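Local structure of protein HTP-2 (Caenorhabditis elegans, 4TZM) at residues S39-I43 with G97-K101; Q56-L60 with L186-P190; E123-F129 with A242-S248; L156-Y161 with H234-G238; F197-Y201 with F214-F220. The protein binds a short closure motif of its partner HTP-3 through its HORMA domain and probably helps assemble the meiotic chromosome axis. Residues are numbered along the deposited sequence.

In the fold
From the N terminus, contact 1 closes first, bringing helix 84-102 back antiparallel to helix 35-56. The loop just after helix 35-56 opens contact 2 before contact 1 has closed, so the two cross; contact 2 closes only at 186-190, after helix 164-185, and therefore also crosses contacts 3 and 4. Contact 3 opens at strand 123-133 and closes at strand 240-248, making these strands neighbours in the central sheet. Contact 4, from 156-161 to 234-238, lies within its span, and contact 5, joining 197-201 to 214-220 beside the bound peptide, lies within that of contact 4. Glu123 binds Arg57 and thus links contacts 3 and 2; Met42 packs contact 1 against contacts 3 and 4.

Contact 1. Residues S39-I43 with G97-K101; sequences SNFMI and GDATK
Two helical segments run nearly antiparallel, their axes 8.3 Å apart at 164°, with Ser39 opposite Lys101 (CA-CA 5.7 Å) and Ile43 opposite Gly97 (CA-CA 4.3 Å). A hydroxyl relay carries the polar part: Ser39 OG (chi1 t) donates to Thr100 OG1 at 3.1 Å, and Thr100 OG1 (chi1 p) donates to Gly97 O at 2.8 Å. At a kink, Thr100 N and Lys101 N lack the alpha-helical i to i-4 bond and instead reach Gly97 O (3.0 Å) and Asp98 O (3.2 Å). On the outer side, the poorly ordered, extended Lys101 gives a weak bond from NZ to Asn40 OD1, 3.0 Å. Ile43 (mt) is a knob in the hole formed by Gly97, Asp98, Thr100 and Lys101; its CG1 comes 3.3 Å from Gly97 O. A beta carbon on Gly97 would crowd Ile43 CG2. This is close helix packing within the HORMA domain: its buried polar atoms are neutral hydroxyls and a carbonyl, while charged Lys101 stays at the exposed edge.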
# COMPACT_ATOMS: atom_id res chain seq x y z
N SER A 39 1.84 -2.28 12.72
CA SER A 39 1.98 -0.99 12.07
C SER A 39 3.26 -0.95 11.23
O SER A 39 3.28 -0.38 10.13
CB SER A 39 2.00 0.12 13.12
OG SER A 39 1.87 1.39 12.51
N ASN A 40 4.32 -1.56 11.75
CA ASN A 40 5.56 -1.68 10.99
C ASN A 40 5.34 -2.50 9.74
O ASN A 40 5.98 -2.28 8.72
CB ASN A 40 6.66 -2.31 11.85
CG ASN A 40 7.23 -1.35 12.86
OD1 ASN A 40 7.21 -0.14 12.65
ND2 ASN A 40 7.73 -1.87 13.98
N PHE A 41 4.42 -3.46 9.82
CA PHE A 41 4.13 -4.26 8.65
C PHE A 41 3.46 -3.43 7.55
O PHE A 41 3.78 -3.58 6.38
CB PHE A 41 3.26 -5.47 8.99
CG PHE A 41 2.81 -6.21 7.77
CD1 PHE A 41 3.64 -7.12 7.16
CD2 PHE A 41 1.57 -5.94 7.20
CE1 PHE A 41 3.25 -7.78 6.01
CE2 PHE A 41 1.18 -6.59 6.05
CZ PHE A 41 2.02 -7.51 5.46
N MET A 42 2.52 -2.57 7.93
CA MET A 42 1.81 -1.75 6.94
C MET A 42 2.78 -0.80 6.22
O MET A 42 2.64 -0.55 5.02
CB MET A 42 0.69 -0.94 7.59
CG MET A 42 -0.49 -1.77 8.11
SD MET A 42 -1.16 -2.89 6.86
CE MET A 42 -2.86 -3.00 7.39
N ILE A 43 3.74 -0.28 6.97
CA ILE A 43 4.79 0.57 6.41
C ILE A 43 5.57 -0.16 5.32
O ILE A 43 5.79 0.38 4.23
CB ILE A 43 5.76 1.06 7.51
CG1 ILE A 43 4.98 1.82 8.59
CG2 ILE A 43 6.86 1.93 6.92
CD1 ILE A 43 5.85 2.43 9.66
N GLY A 97 3.46 5.82 5.65
CA GLY A 97 3.45 4.65 6.51
C GLY A 97 3.60 4.98 7.99
O GLY A 97 2.95 4.35 8.83
N ASP A 98 4.43 5.96 8.32
CA ASP A 98 4.64 6.32 9.72
C ASP A 98 3.36 6.87 10.33
O ASP A 98 3.15 6.79 11.54
CB ASP A 98 5.77 7.34 9.87
CG ASP A 98 7.15 6.70 9.80
OD1 ASP A 98 7.27 5.50 10.14
OD2 ASP A 98 8.11 7.39 9.42
N ALA A 99 2.49 7.42 9.48
CA ALA A 99 1.23 7.98 9.93
C ALA A 99 0.22 6.90 10.35
O ALA A 99 -0.81 7.22 10.95
CB ALA A 99 0.63 8.87 8.85
N THR A 100 0.49 5.63 10.05
CA THR A 100 -0.42 4.57 10.51
C THR A 100 -0.15 4.25 11.97
O THR A 100 -1.01 3.69 12.65
CB THR A 100 -0.31 3.27 9.67
OG1 THR A 100 0.98 2.66 9.85
CG2 THR A 100 -0.56 3.53 8.20
N LYS A 101 1.04 4.60 12.46
CA LYS A 101 1.35 4.40 13.88
C LYS A 101 0.52 5.35 14.73
O LYS A 101 -0.06 4.95 15.74
CB LYS A 101 2.84 4.62 14.15
CG LYS A 101 3.72 3.62 13.44
CD LYS A 101 5.16 3.74 13.85
CE LYS A 101 5.94 2.55 13.34
NZ LYS A 101 7.41 2.76 13.43

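Contact 2. Residues Q56-L60 with L186-P190; sequences QRNIL and LEPLP
Helix 35-56 ends at Gln56, which is still helical but beyond reach of segment 186-190. Arg57 follows at phi/psi -87/3, and its side chain, with chi1 to chi3 all m, curls across to the other loop. There its NH1 and NH2 both donate to Glu187 O, at 2.7 and 2.8 Å, with the oxygen near the guanidinium plane. Leu186 CB lies over one face of the group, 3.5 Å from Arg57 NH1, and Leu189 CG is 3.4 Å from Arg57 NH2. Asn58 takes the positive phi (61/32) of a Schellman motif, turning the chain out of the helix. Ile59 (mt) then comes back to touch the opposite loop, its CG1 3.8 Å from Leu189 CD1. It also packs, as does Leu60, on apolar side chains of the bound peptide. Segment 186-190 is extended, with phi -59 to -71° and psi 143 to 167°, as in a polyproline II stretch; the closest alpha carbons are those of Arg57 and Pro188, 7.3 Å apart. Arg57 NH2 also makes a salt bridge to Glu123. One buried arginine thus joins a helix end to the 186-190 loop through a backbone carbonyl, its charge balanced by a carboxylate of the central sheet.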
# COMPACT_ATOMS: atom_id res chain seq x y z
N GLN A 56 5.85 -2.12 -12.43
CA GLN A 56 5.05 -2.96 -13.32
C GLN A 56 4.24 -2.14 -14.34
O GLN A 56 4.00 -2.60 -15.45
CB GLN A 56 4.12 -3.86 -12.50
CG GLN A 56 4.14 -5.33 -12.90
CD GLN A 56 5.51 -5.97 -12.73
OE1 GLN A 56 6.18 -5.78 -11.72
NE2 GLN A 56 5.94 -6.72 -13.74
N ARG A 57 3.83 -0.94 -13.95
CA ARG A 57 3.11 -0.05 -14.87
C ARG A 57 4.08 0.79 -15.68
O ARG A 57 3.66 1.65 -16.47
CB ARG A 57 2.13 0.84 -14.10
CG ARG A 57 0.87 0.12 -13.64
CD ARG A 57 0.14 -0.49 -14.82
NE ARG A 57 -0.72 0.46 -15.51
CZ ARG A 57 -1.09 0.35 -16.79
NH1 ARG A 57 -0.65 -0.67 -17.52
NH2 ARG A 57 -1.87 1.27 -17.34
N ASN A 58 5.37 0.55 -15.48
CA ASN A 58 6.43 1.22 -16.24
C ASN A 58 6.40 2.74 -16.04
O ASN A 58 6.74 3.50 -16.94
CB ASN A 58 6.33 0.86 -17.73
CG ASN A 58 7.61 1.15 -18.49
OD1 ASN A 58 7.73 2.16 -19.19
ND2 ASN A 58 8.59 0.25 -18.37
N ILE A 59 5.99 3.16 -14.85
CA ILE A 59 5.96 4.57 -14.50
C ILE A 59 7.38 5.04 -14.23
O ILE A 59 7.76 6.16 -14.57
CB ILE A 59 5.06 4.82 -13.28
CG1 ILE A 59 3.62 4.39 -13.59
CG2 ILE A 59 5.09 6.28 -12.86
CD1 ILE A 59 2.64 4.64 -12.46
N LEU A 60 8.17 4.16 -13.62
CA LEU A 60 9.60 4.38 -13.44
C LEU A 60 10.39 3.22 -14.03
O LEU A 60 10.01 2.06 -13.85
CB LEU A 60 9.94 4.55 -11.96
CG LEU A 60 9.44 5.82 -11.27
CD1 LEU A 60 9.82 5.79 -9.80
CD2 LEU A 60 10.01 7.06 -11.94
N LEU A 186 -4.22 -4.81 -17.68
CA LEU A 186 -4.24 -3.39 -18.01
C LEU A 186 -3.57 -3.10 -19.35
O LEU A 186 -2.57 -3.73 -19.71
CB LEU A 186 -3.57 -2.57 -16.91
CG LEU A 186 -4.28 -2.50 -15.57
CD1 LEU A 186 -3.53 -1.59 -14.60
CD2 LEU A 186 -5.72 -2.02 -15.75
N GLU A 187 -4.13 -2.15 -20.09
CA GLU A 187 -3.47 -1.59 -21.26
C GLU A 187 -2.28 -0.76 -20.80
O GLU A 187 -2.24 -0.32 -19.65
CB GLU A 187 -4.44 -0.72 -22.07
CG GLU A 187 -4.99 -1.37 -23.34
CD GLU A 187 -5.63 -0.35 -24.26
OE1 GLU A 187 -5.71 0.83 -23.88
OE2 GLU A 187 -6.07 -0.74 -25.37
N PRO A 188 -1.29 -0.55 -21.69
CA PRO A 188 -0.18 0.34 -21.35
C PRO A 188 -0.65 1.77 -21.10
O PRO A 188 -1.65 2.18 -21.70
CB PRO A 188 0.72 0.28 -22.60
CG PRO A 188 0.36 -1.03 -23.27
CD PRO A 188 -1.11 -1.22 -22.99
N LEU A 189 0.04 2.50 -20.23
CA LEU A 189 -0.28 3.90 -19.99
C LEU A 189 0.00 4.72 -21.25
O LEU A 189 0.87 4.36 -22.04
CB LEU A 189 0.51 4.44 -18.80
CG LEU A 189 -0.01 4.08 -17.41
CD1 LEU A 189 0.93 4.59 -16.32
CD2 LEU A 189 -1.41 4.64 -17.21
N PRO A 190 -0.74 5.83 -21.44
CA PRO A 190 -0.51 6.73 -22.57
C PRO A 190 0.91 7.30 -22.58
O PRO A 190 1.63 7.19 -21.58
CB PRO A 190 -1.54 7.84 -22.35
CG PRO A 190 -2.63 7.19 -21.57
CD PRO A 190 -1.93 6.22 -20.66

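Contact 3. Residues E123-F129 with A242-S248; sequences EVFSMKF and AHMQCWS
Ser248 OG donates to Glu123 OE1 at 2.7 Å, an oxygen that also takes a salt bridge from Arg57. Beyond it the backbones form an antiparallel ladder at 161°, axes 4.4 Å apart. Its hydrogen-bonded pairs (N of the 123-129 residue to O of its partner, then O to N) are Val124-Trp247 (2.8, 3.0 Å), Ser126-Gln245 (3.0, 2.9 Å) and Lys128-His243 (2.9, 2.7 Å); Glu123-Ser248, Phe125-Cys246, Met127-Met244 and Phe129-Ala242 are non-hydrogen-bonded pairs. On the face bearing Phe125, Cys246 SG sits over the ring, 3.8 Å from its centroid, and Met127 CE reaches Met244 SD at 3.6 Å; helix 35-56 packs here through Ile46, Val49, Phe50 and Val53. The face bearing Trp247 is more polar: the indole borders Val124 (CG1 to Trp247 CE3 4.1 Å), and extended Lys128 brings NZ within 3.9 Å of Trp247 CH2. With strand 105-113 bonded beyond strand 123-133 and strand 228-235 beyond strand 240-248, this is the antiparallel sheet of the HORMA fold.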
# COMPACT_ATOMS: atom_id res chain seq x y z
N GLU A 123 -6.01 6.85 -13.97
CA GLU A 123 -5.65 5.60 -13.30
C GLU A 123 -5.32 5.85 -11.83
O GLU A 123 -4.59 6.78 -11.50
CB GLU A 123 -4.46 4.93 -14.00
CG GLU A 123 -4.05 3.60 -13.40
CD GLU A 123 -3.16 2.79 -14.33
OE1 GLU A 123 -3.67 2.21 -15.30
OE2 GLU A 123 -1.93 2.75 -14.08
N VAL A 124 -5.86 5.01 -10.94
CA VAL A 124 -5.62 5.14 -9.51
C VAL A 124 -5.34 3.80 -8.83
O VAL A 124 -6.09 2.85 -9.00
CB VAL A 124 -6.82 5.80 -8.78
CG1 VAL A 124 -6.62 5.76 -7.28
CG2 VAL A 124 -7.02 7.23 -9.25
N PHE A 125 -4.25 3.74 -8.07
CA PHE A 125 -4.00 2.62 -7.18
C PHE A 125 -4.13 3.09 -5.74
O PHE A 125 -3.29 3.86 -5.26
CB PHE A 125 -2.62 2.01 -7.44
CG PHE A 125 -2.56 1.15 -8.66
CD1 PHE A 125 -2.36 1.71 -9.91
CD2 PHE A 125 -2.71 -0.23 -8.57
CE1 PHE A 125 -2.31 0.92 -11.05
CE2 PHE A 125 -2.66 -1.03 -9.69
CZ PHE A 125 -2.46 -0.46 -10.94
N SER A 126 -5.17 2.64 -5.05
CA SER A 126 -5.49 3.16 -3.72
C SER A 126 -5.33 2.11 -2.63
O SER A 126 -5.65 0.93 -2.82
CB SER A 126 -6.92 3.71 -3.70
OG SER A 126 -7.86 2.70 -4.00
N MET A 127 -4.83 2.55 -1.48
CA MET A 127 -4.73 1.70 -0.30
C MET A 127 -5.44 2.37 0.88
O MET A 127 -4.94 3.34 1.44
CB MET A 127 -3.27 1.40 0.04
CG MET A 127 -3.08 0.28 1.06
SD MET A 127 -1.36 -0.24 1.28
CE MET A 127 -0.83 -0.41 -0.42
N LYS A 128 -6.61 1.85 1.23
CA LYS A 128 -7.42 2.43 2.30
C LYS A 128 -7.27 1.64 3.59
O LYS A 128 -7.19 0.42 3.57
CB LYS A 128 -8.89 2.49 1.88
CG LYS A 128 -9.16 3.35 0.66
CD LYS A 128 -10.60 3.21 0.19
CE LYS A 128 -10.87 4.09 -1.03
NZ LYS A 128 -12.27 3.98 -1.52
N PHE A 129 -7.26 2.35 4.71
CA PHE A 129 -6.91 1.72 5.98
C PHE A 129 -8.07 1.69 6.99
O PHE A 129 -9.00 2.49 6.93
CB PHE A 129 -5.70 2.44 6.59
CG PHE A 129 -4.43 2.25 5.80
CD1 PHE A 129 -4.11 3.10 4.76
CD2 PHE A 129 -3.57 1.19 6.09
CE1 PHE A 129 -2.94 2.92 4.02
CE2 PHE A 129 -2.41 1.00 5.36
CZ PHE A 129 -2.10 1.87 4.32
N ALA A 242 -5.94 -3.06 5.58
CA ALA A 242 -5.78 -2.26 4.38
C ALA A 242 -6.56 -2.86 3.21
O ALA A 242 -6.67 -4.09 3.09
CB ALA A 242 -4.32 -2.11 4.02
N HIS A 243 -7.12 -2.01 2.36
CA HIS A 243 -7.81 -2.47 1.16
C HIS A 243 -7.20 -1.83 -0.09
O HIS A 243 -7.19 -0.60 -0.22
CB HIS A 243 -9.30 -2.14 1.24
CG HIS A 243 -10.10 -2.71 0.12
ND1 HIS A 243 -10.75 -1.93 -0.81
CD2 HIS A 243 -10.36 -4.00 -0.23
CE1 HIS A 243 -11.38 -2.70 -1.68
NE2 HIS A 243 -11.15 -3.96 -1.35
N MET A 244 -6.70 -2.67 -0.99
CA MET A 244 -6.05 -2.22 -2.22
C MET A 244 -7.00 -2.30 -3.41
O MET A 244 -7.64 -3.34 -3.64
CB MET A 244 -4.78 -3.05 -2.47
CG MET A 244 -3.87 -2.53 -3.57
SD MET A 244 -3.04 -0.97 -3.17
CE MET A 244 -2.14 -0.65 -4.69
N GLN A 245 -7.11 -1.21 -4.16
CA GLN A 245 -8.04 -1.12 -5.27
C GLN A 245 -7.40 -0.45 -6.47
O GLN A 245 -6.43 0.29 -6.33
CB GLN A 245 -9.29 -0.33 -4.85
CG GLN A 245 -10.56 -1.16 -4.74
CD GLN A 245 -11.68 -0.43 -4.03
OE1 GLN A 245 -11.45 0.61 -3.40
NE2 GLN A 245 -12.89 -0.97 -4.11
N CYS A 246 -7.93 -0.72 -7.66
CA CYS A 246 -7.43 -0.08 -8.87
C CYS A 246 -8.58 0.39 -9.74
O CYS A 246 -9.42 -0.40 -10.16
CB CYS A 246 -6.53 -1.02 -9.66
SG CYS A 246 -5.93 -0.36 -11.24
N TRP A 247 -8.63 1.70 -9.98
CA TRP A 247 -9.48 2.27 -11.01
C TRP A 247 -8.60 2.58 -12.21
O TRP A 247 -7.47 3.04 -12.03
CB TRP A 247 -10.19 3.53 -10.52
CG TRP A 247 -11.29 3.28 -9.53
CD1 TRP A 247 -12.57 2.91 -9.82
CD2 TRP A 247 -11.21 3.42 -8.11
NE1 TRP A 247 -13.29 2.78 -8.66
CE2 TRP A 247 -12.49 3.09 -7.59
CE3 TRP A 247 -10.20 3.77 -7.22
CZ2 TRP A 247 -12.77 3.11 -6.23
CZ3 TRP A 247 -10.48 3.79 -5.86
CH2 TRP A 247 -11.75 3.47 -5.38
N SER A 248 -9.08 2.33 -13.42
CA SER A 248 -8.24 2.55 -14.59
C SER A 248 -9.01 2.75 -15.89
O SER A 248 -10.01 2.09 -16.15
CB SER A 248 -7.27 1.37 -14.75
OG SER A 248 -6.27 1.67 -15.70

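Contact 4. Residues L156-Y161 with H234-G238; sequences LAQLRY and HLRPG
His234, still in strand conformation, sets its ring (chi1 p) against two leucines: His234 CB is 3.9 Å from Leu156 CD1, in the last turn of the short helix 153-158, and His234 CD2 is 3.3 Å from Leu159 CD2. Leu235 has its CA-to-CB bond directed away from 156-161, and its side chain packs on helices 35-56 and 164-185. Arg236 (chi1 t, chi2 p, chi3 t) donates from NE to Leu159 O at 2.8 Å, weakly seconded by Arg236 NH2 to Leu159 O at 3.3 Å, while NH1 turns back to Pro237 O at 2.9 Å and, weakly, to Gly238 O at 3.3 Å. Tyr161 CB lies over one guanidinium face, 3.7 Å from Arg236 NH1. Gly136 O takes a further bond from NH2, and Phe132 a cation-pi contact. Pro237 C is 3.4 Å from Tyr161 CD1. Gly238 places its CA over the Tyr161 ring, 4.1 Å from the centroid, a CH-pi contact; the two alpha carbons are 5.7 Å apart. Opposite, residues 159-161 are extended. Segment 234-238 begins the turn of the C-terminal beta-hairpin 228-235/240-248, consistent with the safety-belt hairpin of a closed HORMA domain, here fastened to the linker between helices 153-158 and 164-185.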
# COMPACT_ATOMS: atom_id res chain seq x y z
N LEU A 156 -14.41 -5.71 5.57
CA LEU A 156 -13.05 -5.68 6.10
C LEU A 156 -12.99 -5.38 7.60
O LEU A 156 -12.09 -5.85 8.29
CB LEU A 156 -12.21 -4.64 5.34
CG LEU A 156 -10.70 -4.79 5.51
CD1 LEU A 156 -10.25 -6.18 5.07
CD2 LEU A 156 -9.94 -3.71 4.74
N ALA A 157 -13.96 -4.62 8.09
CA ALA A 157 -14.02 -4.29 9.52
C ALA A 157 -14.32 -5.54 10.34
O ALA A 157 -13.80 -5.70 11.45
CB ALA A 157 -15.07 -3.22 9.77
N GLN A 158 -15.15 -6.42 9.79
CA GLN A 158 -15.51 -7.66 10.45
C GLN A 158 -14.40 -8.71 10.36
O GLN A 158 -14.39 -9.69 11.10
CB GLN A 158 -16.80 -8.23 9.85
CG GLN A 158 -18.07 -7.42 10.13
CD GLN A 158 -19.32 -8.11 9.62
OE1 GLN A 158 -19.34 -8.69 8.53
NE2 GLN A 158 -20.39 -8.07 10.42
N LEU A 159 -13.47 -8.50 9.43
CA LEU A 159 -12.41 -9.48 9.17
C LEU A 159 -11.46 -9.64 10.36
O LEU A 159 -10.89 -8.67 10.85
CB LEU A 159 -11.62 -9.10 7.92
CG LEU A 159 -10.55 -10.13 7.57
CD1 LEU A 159 -11.18 -11.50 7.41
CD2 LEU A 159 -9.80 -9.72 6.31
N ARG A 160 -11.28 -10.89 10.79
CA ARG A 160 -10.46 -11.22 11.95
C ARG A 160 -8.98 -11.29 11.62
O ARG A 160 -8.60 -11.55 10.48
CB ARG A 160 -10.89 -12.57 12.52
CG ARG A 160 -11.48 -12.55 13.93
CD ARG A 160 -11.69 -13.98 14.42
NE ARG A 160 -12.80 -14.11 15.36
CZ ARG A 160 -13.28 -15.28 15.78
NH1 ARG A 160 -12.75 -16.41 15.34
NH2 ARG A 160 -14.29 -15.32 16.64
N TYR A 161 -8.14 -11.07 12.63
CA TYR A 161 -6.72 -11.36 12.49
C TYR A 161 -6.52 -12.87 12.66
O TYR A 161 -6.88 -13.43 13.69
CB TYR A 161 -5.89 -10.58 13.51
CG TYR A 161 -4.50 -11.14 13.68
CD1 TYR A 161 -3.53 -10.97 12.70
CD2 TYR A 161 -4.16 -11.87 14.82
CE1 TYR A 161 -2.27 -11.49 12.85
CE2 TYR A 161 -2.89 -12.39 14.98
CZ TYR A 161 -1.95 -12.20 13.99
OH TYR A 161 -0.69 -12.73 14.14
N HIS A 234 -6.46 -7.52 0.21
CA HIS A 234 -6.48 -6.87 1.52
C HIS A 234 -5.37 -7.39 2.42
O HIS A 234 -4.71 -8.38 2.12
CB HIS A 234 -7.84 -7.08 2.19
CG HIS A 234 -8.14 -8.51 2.50
ND1 HIS A 234 -8.78 -9.35 1.61
CD2 HIS A 234 -7.89 -9.26 3.60
CE1 HIS A 234 -8.91 -10.55 2.15
NE2 HIS A 234 -8.38 -10.52 3.36
N LEU A 235 -5.17 -6.70 3.54
CA LEU A 235 -4.17 -7.07 4.54
C LEU A 235 -4.81 -6.96 5.92
O LEU A 235 -5.52 -5.99 6.19
CB LEU A 235 -2.93 -6.17 4.43
CG LEU A 235 -2.06 -6.33 3.18
CD1 LEU A 235 -1.03 -5.20 3.06
CD2 LEU A 235 -1.36 -7.68 3.17
N ARG A 236 -4.58 -7.95 6.77
CA ARG A 236 -5.13 -7.93 8.12
C ARG A 236 -4.09 -8.41 9.12
O ARG A 236 -4.12 -9.56 9.56
CB ARG A 236 -6.40 -8.80 8.20
CG ARG A 236 -7.14 -8.78 9.55
CD ARG A 236 -7.46 -7.37 10.01
NE ARG A 236 -8.48 -7.32 11.07
CZ ARG A 236 -8.22 -7.18 12.37
NH1 ARG A 236 -6.97 -7.07 12.79
NH2 ARG A 236 -9.22 -7.13 13.24
N PRO A 237 -3.15 -7.52 9.49
CA PRO A 237 -2.27 -7.83 10.62
C PRO A 237 -3.01 -7.67 11.95
O PRO A 237 -4.24 -7.57 11.95
CB PRO A 237 -1.14 -6.81 10.48
CG PRO A 237 -1.71 -5.70 9.68
CD PRO A 237 -2.72 -6.32 8.76
N GLY A 238 -2.27 -7.65 13.05
CA GLY A 238 -2.87 -7.62 14.37
C GLY A 238 -3.85 -6.50 14.66
O GLY A 238 -4.89 -6.73 15.27

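Contact 5. Residues F197-Y201 with F214-F220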
# COMPACT_ATOMS: atom_id res chain seq x y z
N PHE A 197 1.33 11.11 -5.82
CA PHE A 197 0.92 10.47 -4.57
C PHE A 197 0.03 11.43 -3.78
O PHE A 197 0.45 12.53 -3.44
CB PHE A 197 2.13 10.06 -3.74
CG PHE A 197 2.74 8.76 -4.15
CD1 PHE A 197 2.10 7.56 -3.88
CD2 PHE A 197 3.96 8.73 -4.81
CE1 PHE A 197 2.66 6.36 -4.26
CE2 PHE A 197 4.52 7.52 -5.20
CZ PHE A 197 3.87 6.34 -4.92
N ARG A 198 -1.20 11.00 -3.51
CA ARG A 198 -2.16 11.85 -2.80
C ARG A 198 -2.79 11.07 -1.66
O ARG A 198 -3.12 9.89 -1.81
CB ARG A 198 -3.23 12.36 -3.76
CG ARG A 198 -2.67 12.98 -5.04
CD ARG A 198 -3.78 13.44 -5.98
NE ARG A 198 -3.25 13.81 -7.29
CZ ARG A 198 -3.98 14.33 -8.27
NH1 ARG A 198 -5.27 14.55 -8.09
NH2 ARG A 198 -3.41 14.64 -9.43
N LEU A 199 -2.96 11.71 -0.51
CA LEU A 199 -3.47 11.01 0.65
C LEU A 199 -4.60 11.74 1.35
O LEU A 199 -4.85 12.93 1.11
CB LEU A 199 -2.32 10.71 1.63
CG LEU A 199 -1.46 11.84 2.21
CD1 LEU A 199 -2.14 12.52 3.38
CD2 LEU A 199 -0.11 11.29 2.64
N LYS A 200 -5.30 11.02 2.22
CA LYS A 200 -6.40 11.58 2.98
C LYS A 200 -6.19 11.31 4.46
O LYS A 200 -5.98 10.17 4.87
CB LYS A 200 -7.73 10.99 2.51
CG LYS A 200 -8.95 11.47 3.28
CD LYS A 200 -10.21 10.78 2.77
CE LYS A 200 -11.45 11.23 3.53
NZ LYS A 200 -12.65 10.48 3.09
N TYR A 201 -6.22 12.37 5.26
CA TYR A 201 -6.06 12.24 6.70
C TYR A 201 -7.36 11.74 7.33
O TYR A 201 -8.44 11.91 6.75
CB TYR A 201 -5.65 13.58 7.32
CG TYR A 201 -4.30 14.11 6.88
CD1 TYR A 201 -4.17 14.89 5.74
CD2 TYR A 201 -3.15 13.84 7.62
CE1 TYR A 201 -2.94 15.39 5.34
CE2 TYR A 201 -1.91 14.33 7.23
CZ TYR A 201 -1.82 15.11 6.09
OH TYR A 201 -0.59 15.60 5.70
N PHE A 214 4.13 15.86 1.92
CA PHE A 214 2.78 16.08 1.41
C PHE A 214 2.24 17.44 1.85
O PHE A 214 1.90 17.64 3.02
CB PHE A 214 1.84 14.97 1.88
CG PHE A 214 2.17 13.60 1.34
CD1 PHE A 214 3.13 12.81 1.97
CD2 PHE A 214 1.52 13.10 0.23
CE1 PHE A 214 3.43 11.55 1.48
CE2 PHE A 214 1.81 11.84 -0.27
CZ PHE A 214 2.77 11.06 0.36
N ASP A 215 2.17 18.37 0.90
CA ASP A 215 1.56 19.67 1.15
C ASP A 215 0.05 19.52 1.24
O ASP A 215 -0.54 18.72 0.51
CB ASP A 215 1.93 20.67 0.05
CG ASP A 215 3.40 20.63 -0.31
OD1 ASP A 215 4.22 20.44 0.61
OD2 ASP A 215 3.74 20.78 -1.50
N ASP A 216 -0.58 20.28 2.13
CA ASP A 216 -2.03 20.19 2.32
C ASP A 216 -2.79 20.61 1.06
O ASP A 216 -2.30 21.43 0.28
CB ASP A 216 -2.47 21.04 3.51
CG ASP A 216 -2.29 20.32 4.84
OD1 ASP A 216 -1.17 20.35 5.38
OD2 ASP A 216 -3.27 19.72 5.33
N SER A 217 -3.97 20.04 0.89
CA SER A 217 -4.77 20.29 -0.31
C SER A 217 -6.26 20.23 -0.01
O SER A 217 -6.70 19.46 0.85
CB SER A 217 -4.41 19.27 -1.40
OG SER A 217 -5.26 19.40 -2.53
N SER A 218 -7.03 21.04 -0.73
CA SER A 218 -8.48 21.00 -0.64
C SER A 218 -9.05 20.13 -1.75
O SER A 218 -10.26 20.16 -2.02
CB SER A 218 -9.05 22.42 -0.71
OG SER A 218 -8.53 23.12 -1.83
N THR A 219 -8.18 19.37 -2.40
CA THR A 219 -8.58 18.49 -3.49
C THR A 219 -7.87 17.14 -3.41
O THR A 219 -6.65 17.07 -3.22
CB THR A 219 -8.31 19.13 -4.87
OG1 THR A 219 -7.05 19.82 -4.83
CG2 THR A 219 -9.40 20.12 -5.22
N PHE A 220 -8.64 16.07 -3.56
CA PHE A 220 -8.11 14.71 -3.57
C PHE A 220 -7.95 14.24 -5.01
O PHE A 220 -7.11 14.75 -5.75
CB PHE A 220 -9.03 13.76 -2.79
CG PHE A 220 -8.36 12.52 -2.28
CD1 PHE A 220 -6.98 12.43 -2.21
CD2 PHE A 220 -9.12 11.43 -1.87
CE1 PHE A 220 -6.37 11.28 -1.74
CE2 PHE A 220 -8.51 10.28 -1.40
CZ PHE A 220 -7.13 10.21 -1.33
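Leu199 sets its CD2 methyl over the face of the Phe214 ring, 3.3 Å from the centroid and only 7° off the normal, a tight CH-pi contact. Phe197 meets the rim of the same ring, with Phe197 O 3.5 Å and Phe197 CB 3.9 Å from Phe214 CE2. On the far side of strand 197-201, Phe220 (chi1 t) folds its ring back along the backbone: Phe220 CE1 is 3.6 Å from Leu199 C and 3.9 Å from Arg198 CB, and Lys200 CB stands over a ring face, 4.0 Å from Phe220 CZ. The two strands are not paired with each other; their axes cross at 60°, 8.4 Å apart. Residues of both instead form antiparallel ladders with a strand of the bound HTP-3 peptide, the arrangement of a HORMA domain closed around its closure motif, where the C-terminal safety belt passes over the captured peptide. The Phe220 ring meets an aromatic ring of that peptide, their planes about 10° apart, and a basic side chain of the peptide chain forms a salt bridge with Asp216. Arg198 NH1 donates to Phe220 O at 3.0 Å, while its NH2 bonds to Asp118 O. Tyr201 turns its hydroxyl to the backbone nitrogen of Ile211.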